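Local coordinates for surface glycan binding protein B (Bacteroides ovatus, PDB 6E57), which binds mixed-linkage beta-glucan as a surface glycan-binding protein and probably helps the bacterium capture this cereal polysaccharide at the cell surface, at residues A[317-322]-A[408-413]. Numbering follows the deposited sequence.
Sequences HHYVSW and VGHGYY. With BGC (beta-D-glucopyranose), chain E; PO4 (phosphate ion), chain K.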
loop_
_atom_site.group_PDB
_atom_site.type_symbol
_atom_site.label_atom_id
_atom_site.label_comp_id
_atom_site.label_asym_id
_atom_site.label_seq_id
_atom_site.Cartn_x
_atom_site.Cartn_y
_atom_site.Cartn_z
ATOM N N HIS A 317 34.155 11.426 9.133
ATOM C CA HIS A 317 34.384 9.999 8.894
ATOM C C HIS A 317 35.044 9.382 10.136
ATOM O O HIS A 317 36.273 9.266 10.205
ATOM C CB HIS A 317 35.219 9.810 7.620
ATOM C CG HIS A 317 35.412 8.386 7.221
ATOM N ND1 HIS A 317 34.374 7.602 6.749
ATOM C CD2 HIS A 317 36.514 7.605 7.203
ATOM C CE1 HIS A 317 34.829 6.399 6.464
ATOM N NE2 HIS A 317 36.140 6.375 6.735
ATOM N N HIS A 318 34.207 8.984 11.105
ATOM C CA HIS A 318 34.633 8.621 12.452
ATOM C C HIS A 318 34.361 7.137 12.738
ATOM O O HIS A 318 33.208 6.726 12.842
ATOM C CB HIS A 318 33.923 9.515 13.471
ATOM C CG HIS A 318 34.383 9.283 14.868
ATOM N ND1 HIS A 318 35.437 9.982 15.418
ATOM C CD2 HIS A 318 33.952 8.423 15.814
ATOM C CE1 HIS A 318 35.632 9.569 16.652
ATOM N NE2 HIS A 318 34.734 8.612 16.919
ATOM N N TYR A 319 35.436 6.353 12.898
ATOM C CA TYR A 319 35.345 4.918 13.149
ATOM C C TYR A 319 34.821 4.679 14.568
ATOM O O TYR A 319 35.121 5.455 15.480
ATOM C CB TYR A 319 36.701 4.227 12.966
ATOM C CG TYR A 319 36.635 2.724 13.084
ATOM C CD1 TYR A 319 35.926 1.970 12.161
ATOM C CD2 TYR A 319 37.246 2.052 14.131
ATOM C CE1 TYR A 319 35.841 0.591 12.263
ATOM C CE2 TYR A 319 37.168 0.672 14.248
ATOM C CZ TYR A 319 36.461 -0.062 13.311
ATOM O OH TYR A 319 36.367 -1.421 13.409
ATOM N N VAL A 320 34.059 3.589 14.730
ATOM C CA VAL A 320 33.475 3.184 16.007
ATOM C C VAL A 320 33.821 1.713 16.265
ATOM O O VAL A 320 33.526 0.855 15.439
ATOM C CB VAL A 320 31.949 3.390 16.011
ATOM C CG1 VAL A 320 31.323 2.927 17.319
ATOM C CG2 VAL A 320 31.571 4.832 15.714
ATOM N N SER A 321 34.432 1.435 17.422
ATOM C CA SER A 321 34.695 0.066 17.854
ATOM C C SER A 321 34.805 -0.004 19.378
ATOM O O SER A 321 35.676 0.606 19.975
ATOM C CB SER A 321 35.926 -0.494 17.214
ATOM O OG SER A 321 36.272 -1.736 17.810
ATOM N N TRP A 322 33.925 -0.805 19.978
ATOM C CA TRP A 322 33.894 -1.009 21.416
ATOM C C TRP A 322 35.009 -1.970 21.865
ATOM O O TRP A 322 35.100 -2.293 23.044
ATOM C CB TRP A 322 32.504 -1.484 21.861
ATOM C CG TRP A 322 31.901 -2.584 21.042
ATOM C CD1 TRP A 322 32.557 -3.561 20.351
ATOM C CD2 TRP A 322 30.498 -2.849 20.869
ATOM N NE1 TRP A 322 31.661 -4.396 19.741
ATOM C CE2 TRP A 322 30.390 -3.986 20.041
ATOM C CE3 TRP A 322 29.325 -2.235 21.320
ATOM C CZ2 TRP A 322 29.158 -4.516 19.661
ATOM C CZ3 TRP A 322 28.108 -2.758 20.943
ATOM C CH2 TRP A 322 28.028 -3.884 20.125
ATOM N N VAL A 408 27.365 3.765 19.238
ATOM C CA VAL A 408 28.130 2.699 19.836
ATOM C C VAL A 408 28.103 1.512 18.864
ATOM O O VAL A 408 27.235 1.454 17.996
ATOM C CB VAL A 408 27.521 2.384 21.216
ATOM C CG1 VAL A 408 27.614 0.918 21.600
ATOM C CG2 VAL A 408 28.120 3.269 22.297
ATOM N N GLY A 409 29.067 0.593 18.993
ATOM C CA GLY A 409 29.108 -0.620 18.171
ATOM C C GLY A 409 30.509 -0.947 17.683
ATOM O O GLY A 409 31.499 -0.620 18.349
ATOM N N HIS A 410 30.584 -1.598 16.512
ATOM C CA HIS A 410 31.843 -2.066 15.931
ATOM C C HIS A 410 31.763 -2.108 14.402
ATOM O O HIS A 410 30.740 -2.457 13.838
ATOM C CB HIS A 410 32.203 -3.448 16.491
ATOM C CG HIS A 410 33.429 -4.040 15.883
ATOM N ND1 HIS A 410 34.700 -3.690 16.295
ATOM C CD2 HIS A 410 33.585 -4.949 14.898
ATOM C CE1 HIS A 410 35.589 -4.357 15.588
ATOM N NE2 HIS A 410 34.930 -5.138 14.724
ATOM N N GLY A 411 32.874 -1.747 13.755
ATOM C CA GLY A 411 33.124 -2.035 12.345
ATOM C C GLY A 411 32.357 -1.130 11.396
ATOM O O GLY A 411 31.976 -1.561 10.298
ATOM N N TYR A 412 32.143 0.127 11.802
ATOM C CA TYR A 412 31.478 1.108 10.949
ATOM C C TYR A 412 32.005 2.512 11.253
ATOM O O TYR A 412 32.700 2.729 12.247
ATOM C CB TYR A 412 29.960 1.045 11.120
ATOM C CG TYR A 412 29.433 1.658 12.393
ATOM C CD1 TYR A 412 29.361 0.918 13.562
ATOM C CD2 TYR A 412 28.997 2.974 12.432
ATOM C CE1 TYR A 412 28.878 1.469 14.737
ATOM C CE2 TYR A 412 28.508 3.540 13.598
ATOM C CZ TYR A 412 28.446 2.784 14.756
ATOM O OH TYR A 412 27.964 3.320 15.915
ATOM N N TYR A 413 31.658 3.448 10.367
ATOM C CA TYR A 413 32.002 4.848 10.494
ATOM C C TYR A 413 30.714 5.667 10.536
ATOM O O TYR A 413 29.761 5.325 9.849
ATOM C CB TYR A 413 32.832 5.326 9.302
ATOM C CG TYR A 413 34.176 4.670 9.131
ATOM C CD1 TYR A 413 34.314 3.504 8.392
ATOM C CD2 TYR A 413 35.322 5.238 9.665
ATOM C CE1 TYR A 413 35.551 2.903 8.211
ATOM C CE2 TYR A 413 36.566 4.653 9.489
ATOM C CZ TYR A 413 36.682 3.482 8.761
ATOM O OH TYR A 413 37.905 2.902 8.591
HETATM C C2 BGC E . 29.646 -5.235 23.815
HETATM C C3 BGC E . 30.156 -6.602 23.386
HETATM C C4 BGC E . 31.596 -6.511 22.912
HETATM C C5 BGC E . 32.437 -5.866 24.012
HETATM C C6 BGC E . 33.908 -5.778 23.635
HETATM C C1 BGC E . 30.604 -4.580 24.810
HETATM O O2 BGC E . 28.348 -5.384 24.406
HETATM O O3 BGC E . 29.346 -7.097 22.326
HETATM O O4 BGC E . 32.068 -7.821 22.572
HETATM O O5 BGC E . 31.933 -4.552 24.289
HETATM O O6 BGC E . 34.601 -5.027 24.639
HETATM P P PO4 K . 39.305 -2.757 16.032
HETATM O O1 PO4 K . 39.208 -4.224 16.384
HETATM O O2 PO4 K . 39.324 -1.935 17.299
HETATM O O3 PO4 K . 38.116 -2.348 15.194
HETATM O O4 PO4 K . 40.579 -2.524 15.251
#
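The glycan-binding face of the C-terminal domain rests here on strand 317-321, which pairs antiparallel with strand 412-419, and Trp-322, in the loop that follows, packs on the backbone of Gly-409 of strand 405-409. The CA of Gly-409 sits over the six-membered ring of Trp-322, 3.6 Å from its centroid, as a CH-pi contact, while a glucose of the bound glycan covers the opposite face. The backbone N of Trp-322 donates to Gly-409 O at 2.9 Å, and on the ring NE1 is hydrogen-bonded to Tyr-362 OH. Were Trp-322 cut back to an alanine, the sugar would probably lose its flat platform and Gly-409 its aromatic cover. Next to it, Ser-321 OG and His-410 ND1 share a hydrogen bond of 2.9 Å, with OG at the edge of the imidazole, in its plane. Tyr-319 OH donates to O3 of a phosphate ion that probably came from the crystallisation liquor. Further along, Val-320 N bonds to Tyr-412 O at 3.0 Å, and Val-320 CB lies over one face of the Tyr-412 ring; the phenol hydroxyl of that ring reaches back to Val-408 O. Tyr-413 is sandwiched: the His-317 imidazole stacks offset on one face, planes at 15°, and Tyr-319 turns its edge to the other. With CG anti to the backbone N (chi1 -175°), His-317 lays its ring over the face of Tyr-413, with NE2 above the centre, and Asp-415 takes its ND1; Glu-357 binds the Tyr-413 hydroxyl. Between strands 405-409 and 412-419 the chain turns a corner at His-410 and Gly-411. The whole arrangement is that of an aromatic sugar-binding platform, a tryptophan face stacked on a glucose ring and backed by beta-strands.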